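Local coordinates for B-type Cna protein (Enterococcus faecium, PDB 6FWY) that is of unknown function but, as the thioester domain of a cell-wall-anchored surface protein, probably takes part in covalent attachment of the bacterium to host surfaces, at residues V19-I25 / T100-Y104; H173-Y177 / L273-T278. One frame throughout, in Å; residues are numbered along the deposited sequence.

Contact 1. Residues V19-I25 / T100-Y104; sequences VKTDGYI and TEAWY
Tyr-104 reaches from the helix to Thr-21 and the turn beyond it, and every part of its ring finds a partner there. Its CB sends CG out trans to the backbone N (chi1 -171°), which carries the ring off the helix. CG faces the near edge of the Tyr-24 ring, whose CD1 lies closest to Tyr-104 CD2. The two rings form an offset edge-to-face pair, Tyr-24 giving the edge and Tyr-104 the face, with centroids 5.7 Å apart and planes at 63°. Beyond CD2, CE2 of Tyr-104 comes to 3.6 Å from the backbone N of Tyr-24. On the other flank, Tyr-104 CD1 is 3.5 Å from the methyl CG2 of Thr-21. CZ lies 3.5 Å from the CA of Gly-23, where no side chain intervenes, and CE1 lies against the same CA. The hydroxyl OH passes Ile-25 CG1 at 3.7 Å and bonds to the carbonyl O of Met-37. In the thioester domain, the first turns of helix 99-113 lie over the end of strand 11-21, residues 100-104 running at 73° to residues 19-21. Thr-21 shapes the turn: its OG1 accepts the N-H of Gly-23, making an ST turn, while its CG2 also touches Trp-103 CZ3 at 3.6 Å. The indole meets Val-19 CG1 as well. Farther along the Tyr-24 ring, Glu-101 CG makes an off-centre CH-pi contact. Tyr-24 OH donates to a water at 2.6 Å, and that water donates to Glu-101 OE2 at 2.7 Å. The other carboxylate oxygen, OE1, is held by Gly-97 N and a salt bridge to Arg-136.

Contact 2. Residues H173-Y177 / L273-T278; sequences HTFTY and LSAKWT
Phe-175 and Ala-275 meet at the middle of a beta-sandwich interface, where strand 172-181 of the five-stranded sheet faces strand 258-277 of the larger one. The short strand segments run at 156° to each other with axes 8.3 Å apart, and side chains rather than backbone hydrogen bonds join them. Two CH-pi contacts come first. The methyl CB of Ala-275 sits 3.5 Å from the centroid of the Phe-175 ring, almost directly over its centre, and Trp-277 CB lies 3.7 Å from the centroid of the His-173 imidazole, shifted toward the rim. The indole five-membered ring is inclined 27° to the imidazole but slid aside, so the two rings barely overlap. Polar fixings hold both from outside: His-173 ND1 bonds to Asp-168 OD1, and Trp-277 NE1 to Pro-229 O. Edge contacts follow. Phe-175 turns CZ toward the carbonyl O of Lys-276, only 3.1 Å away and near the ring plane, with Trp-277 CB at the same edge. Apolar packing completes the row at Tyr-177, whose CE2 lies 3.8 Å from Leu-273 CD2. The hydroxyl oxygen of Tyr-177 ends 3.6 Å from Ala-275 CB, a van der Waals contact.

From the N terminus, the chain first runs through strand 11-21 and the turn after it; contact 1 closes a loop of 74 intervening residues when helix 99-113 returns to them. That loop is complete before strand 172-181 begins the second, which spans 95 residues without helix and closes at contact 2, near the C terminus. The two therefore follow in series, neither nested nor crossed. Contacts 1 and 2 lie on opposite sides of the chain's centre, their nearest atoms about 43 Å apart. Contact 1 ties a helix to the large antiparallel sheet, and contact 2 packs the five-stranded sheet against that same large sheet, whose strand 231-250 pairs with both 67-73 and 258-277.

Contact 1. Residues V19-I25 / T100-Y104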
# COMPACT_ATOMS: atom_id res chain seq x y z
N VAL A 19 22.32 11.99 4.88
CA VAL A 19 21.75 12.50 6.12
C VAL A 19 21.98 11.52 7.28
O VAL A 19 21.71 10.33 7.16
CB VAL A 19 20.24 12.81 5.98
CG1 VAL A 19 19.63 13.19 7.33
CG2 VAL A 19 20.02 13.91 4.92
N LYS A 20 22.50 12.02 8.38
CA LYS A 20 22.68 11.19 9.58
C LYS A 20 22.59 12.05 10.82
O LYS A 20 22.80 13.26 10.78
CB LYS A 20 23.98 10.40 9.61
CG LYS A 20 24.33 9.63 8.38
CD LYS A 20 25.75 9.08 8.45
CE LYS A 20 25.99 8.29 7.16
NZ LYS A 20 27.29 7.55 7.21
N THR A 21 22.30 11.36 11.92
CA THR A 21 22.19 12.00 13.22
C THR A 21 22.62 11.04 14.32
O THR A 21 22.46 9.83 14.21
CB THR A 21 20.75 12.49 13.49
OG1 THR A 21 20.69 13.12 14.77
CG2 THR A 21 19.75 11.36 13.47
N ASP A 22 23.12 11.62 15.42
CA ASP A 22 23.39 10.88 16.64
C ASP A 22 22.11 10.66 17.47
O ASP A 22 22.15 9.98 18.53
CB ASP A 22 24.50 11.58 17.46
CG ASP A 22 24.24 13.05 17.71
OD1 ASP A 22 23.14 13.56 17.41
OD2 ASP A 22 25.16 13.73 18.20
N GLY A 23 21.00 11.26 17.05
CA GLY A 23 19.71 11.04 17.70
C GLY A 23 19.35 12.19 18.60
O GLY A 23 20.23 12.87 19.12
N TYR A 24 18.05 12.41 18.76
CA TYR A 24 17.50 13.46 19.63
C TYR A 24 16.97 12.93 20.97
O TYR A 24 16.48 13.70 21.79
CB TYR A 24 16.36 14.15 18.89
CG TYR A 24 16.83 14.89 17.69
CD1 TYR A 24 16.95 14.24 16.47
CD2 TYR A 24 17.19 16.23 17.77
CE1 TYR A 24 17.41 14.92 15.35
CE2 TYR A 24 17.63 16.91 16.66
CZ TYR A 24 17.72 16.25 15.45
OH TYR A 24 18.18 16.94 14.37
N ILE A 25 17.06 11.61 21.14
CA ILE A 25 16.59 10.88 22.30
C ILE A 25 17.61 9.80 22.62
O ILE A 25 18.51 9.54 21.85
CB ILE A 25 15.18 10.25 22.08
CG1 ILE A 25 15.16 9.20 20.96
CG2 ILE A 25 14.14 11.33 21.77
CD1 ILE A 25 15.48 7.78 21.37
N THR A 100 15.39 16.66 9.10
CA THR A 100 16.15 15.66 9.87
C THR A 100 15.35 15.24 11.09
O THR A 100 15.27 14.05 11.38
CB THR A 100 17.52 16.18 10.33
OG1 THR A 100 18.26 16.60 9.20
CG2 THR A 100 18.31 15.07 11.01
N GLU A 101 14.78 16.21 11.80
CA GLU A 101 13.90 15.94 12.94
C GLU A 101 12.66 15.14 12.53
O GLU A 101 12.26 14.22 13.24
CB GLU A 101 13.46 17.24 13.63
CG GLU A 101 14.56 17.94 14.41
CD GLU A 101 14.20 19.33 14.90
OE1 GLU A 101 12.99 19.68 14.98
OE2 GLU A 101 15.15 20.09 15.23
N ALA A 102 12.06 15.51 11.40
CA ALA A 102 10.86 14.80 10.89
C ALA A 102 11.19 13.36 10.52
O ALA A 102 10.50 12.43 10.93
CB ALA A 102 10.25 15.55 9.71
N TRP A 103 12.27 13.17 9.78
CA TRP A 103 12.75 11.83 9.45
C TRP A 103 13.05 10.99 10.70
O TRP A 103 12.62 9.84 10.79
CB TRP A 103 13.98 11.89 8.55
CG TRP A 103 14.79 10.62 8.57
CD1 TRP A 103 14.44 9.41 8.07
CD2 TRP A 103 16.07 10.46 9.16
NE1 TRP A 103 15.44 8.50 8.30
CE2 TRP A 103 16.45 9.11 8.97
CE3 TRP A 103 16.94 11.32 9.85
CZ2 TRP A 103 17.67 8.60 9.43
CZ3 TRP A 103 18.15 10.82 10.31
CH2 TRP A 103 18.51 9.47 10.10
N TYR A 104 13.79 11.55 11.66
CA TYR A 104 14.16 10.80 12.87
C TYR A 104 12.94 10.42 13.70
O TYR A 104 12.86 9.29 14.23
CB TYR A 104 15.16 11.58 13.72
CG TYR A 104 15.73 10.76 14.86
CD1 TYR A 104 16.80 9.90 14.66
CD2 TYR A 104 15.20 10.87 16.13
CE1 TYR A 104 17.33 9.15 15.71
CE2 TYR A 104 15.72 10.13 17.19
CZ TYR A 104 16.78 9.27 16.97
OH TYR A 104 17.30 8.55 18.00
O HOH W 1 17.70 19.50 14.62

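Contact 2. Residues H173-Y177 / L273-T278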
# COMPACT_ATOMS: atom_id res chain seq x y z
N HIS A 173 -30.89 -7.62 -25.93
CA HIS A 173 -31.08 -7.31 -24.52
C HIS A 173 -29.75 -6.73 -24.05
O HIS A 173 -28.72 -7.35 -24.29
CB HIS A 173 -31.38 -8.56 -23.67
CG HIS A 173 -32.60 -9.32 -24.09
ND1 HIS A 173 -33.88 -8.82 -23.98
CD2 HIS A 173 -32.73 -10.59 -24.57
CE1 HIS A 173 -34.74 -9.73 -24.39
NE2 HIS A 173 -34.07 -10.81 -24.75
N THR A 174 -29.77 -5.56 -23.42
CA THR A 174 -28.54 -4.88 -22.96
C THR A 174 -28.49 -4.79 -21.42
O THR A 174 -29.51 -4.58 -20.76
CB THR A 174 -28.35 -3.47 -23.58
OG1 THR A 174 -29.19 -2.52 -22.93
CG2 THR A 174 -28.65 -3.48 -25.07
N PHE A 175 -27.29 -4.94 -20.86
CA PHE A 175 -27.06 -4.86 -19.42
C PHE A 175 -25.83 -4.00 -19.18
O PHE A 175 -24.72 -4.37 -19.56
CB PHE A 175 -26.84 -6.26 -18.83
CG PHE A 175 -27.97 -7.21 -19.11
CD1 PHE A 175 -29.07 -7.28 -18.25
CD2 PHE A 175 -27.95 -8.02 -20.24
CE1 PHE A 175 -30.12 -8.14 -18.51
CE2 PHE A 175 -29.00 -8.89 -20.52
CZ PHE A 175 -30.08 -8.96 -19.67
N THR A 176 -26.02 -2.83 -18.58
CA THR A 176 -24.92 -1.91 -18.29
C THR A 176 -24.48 -2.05 -16.84
O THR A 176 -25.31 -2.21 -15.95
CB THR A 176 -25.32 -0.46 -18.64
OG1 THR A 176 -25.72 -0.42 -20.01
CG2 THR A 176 -24.15 0.52 -18.43
N TYR A 177 -23.17 -1.99 -16.61
CA TYR A 177 -22.55 -2.12 -15.29
C TYR A 177 -21.54 -0.99 -15.07
O TYR A 177 -20.90 -0.56 -16.01
CB TYR A 177 -21.83 -3.47 -15.17
CG TYR A 177 -22.73 -4.66 -15.33
CD1 TYR A 177 -23.04 -5.15 -16.60
CD2 TYR A 177 -23.28 -5.30 -14.22
CE1 TYR A 177 -23.86 -6.24 -16.77
CE2 TYR A 177 -24.12 -6.40 -14.37
CZ TYR A 177 -24.41 -6.87 -15.65
OH TYR A 177 -25.24 -7.95 -15.84
N LEU A 273 -22.11 -11.49 -10.55
CA LEU A 273 -23.26 -10.77 -11.13
C LEU A 273 -24.02 -11.66 -12.07
O LEU A 273 -23.42 -12.53 -12.69
CB LEU A 273 -22.74 -9.55 -11.90
CG LEU A 273 -22.02 -8.54 -11.00
CD1 LEU A 273 -20.65 -8.20 -11.53
CD2 LEU A 273 -22.89 -7.30 -10.85
N SER A 274 -25.33 -11.46 -12.16
CA SER A 274 -26.19 -12.15 -13.15
C SER A 274 -26.95 -11.17 -14.03
O SER A 274 -27.46 -10.18 -13.54
CB SER A 274 -27.22 -13.06 -12.45
OG SER A 274 -26.58 -14.09 -11.74
N ALA A 275 -27.00 -11.47 -15.32
CA ALA A 275 -27.88 -10.81 -16.27
C ALA A 275 -28.99 -11.81 -16.58
O ALA A 275 -28.71 -12.98 -16.81
CB ALA A 275 -27.13 -10.44 -17.56
N LYS A 276 -30.23 -11.34 -16.58
CA LYS A 276 -31.39 -12.20 -16.87
C LYS A 276 -32.21 -11.57 -17.99
O LYS A 276 -32.37 -10.36 -18.03
CB LYS A 276 -32.21 -12.37 -15.59
CG LYS A 276 -33.49 -13.18 -15.75
CD LYS A 276 -34.07 -13.60 -14.39
CE LYS A 276 -35.60 -13.60 -14.33
NZ LYS A 276 -36.28 -14.43 -15.38
N TRP A 277 -32.75 -12.40 -18.90
CA TRP A 277 -33.59 -11.94 -20.00
C TRP A 277 -34.69 -12.96 -20.32
O TRP A 277 -34.55 -14.15 -20.05
CB TRP A 277 -32.74 -11.69 -21.26
CG TRP A 277 -32.09 -12.94 -21.74
CD1 TRP A 277 -32.59 -13.85 -22.64
CD2 TRP A 277 -30.84 -13.47 -21.29
NE1 TRP A 277 -31.72 -14.90 -22.79
CE2 TRP A 277 -30.64 -14.70 -21.97
CE3 TRP A 277 -29.86 -13.03 -20.38
CZ2 TRP A 277 -29.50 -15.48 -21.78
CZ3 TRP A 277 -28.72 -13.81 -20.18
CH2 TRP A 277 -28.55 -15.02 -20.89
N THR A 278 -35.76 -12.48 -20.96
CA THR A 278 -36.84 -13.34 -21.42
C THR A 278 -37.03 -13.13 -22.92
O THR A 278 -37.10 -12.00 -23.39
CB THR A 278 -38.15 -13.08 -20.64
OG1 THR A 278 -38.53 -11.71 -20.74
CG2 THR A 278 -37.96 -13.40 -19.18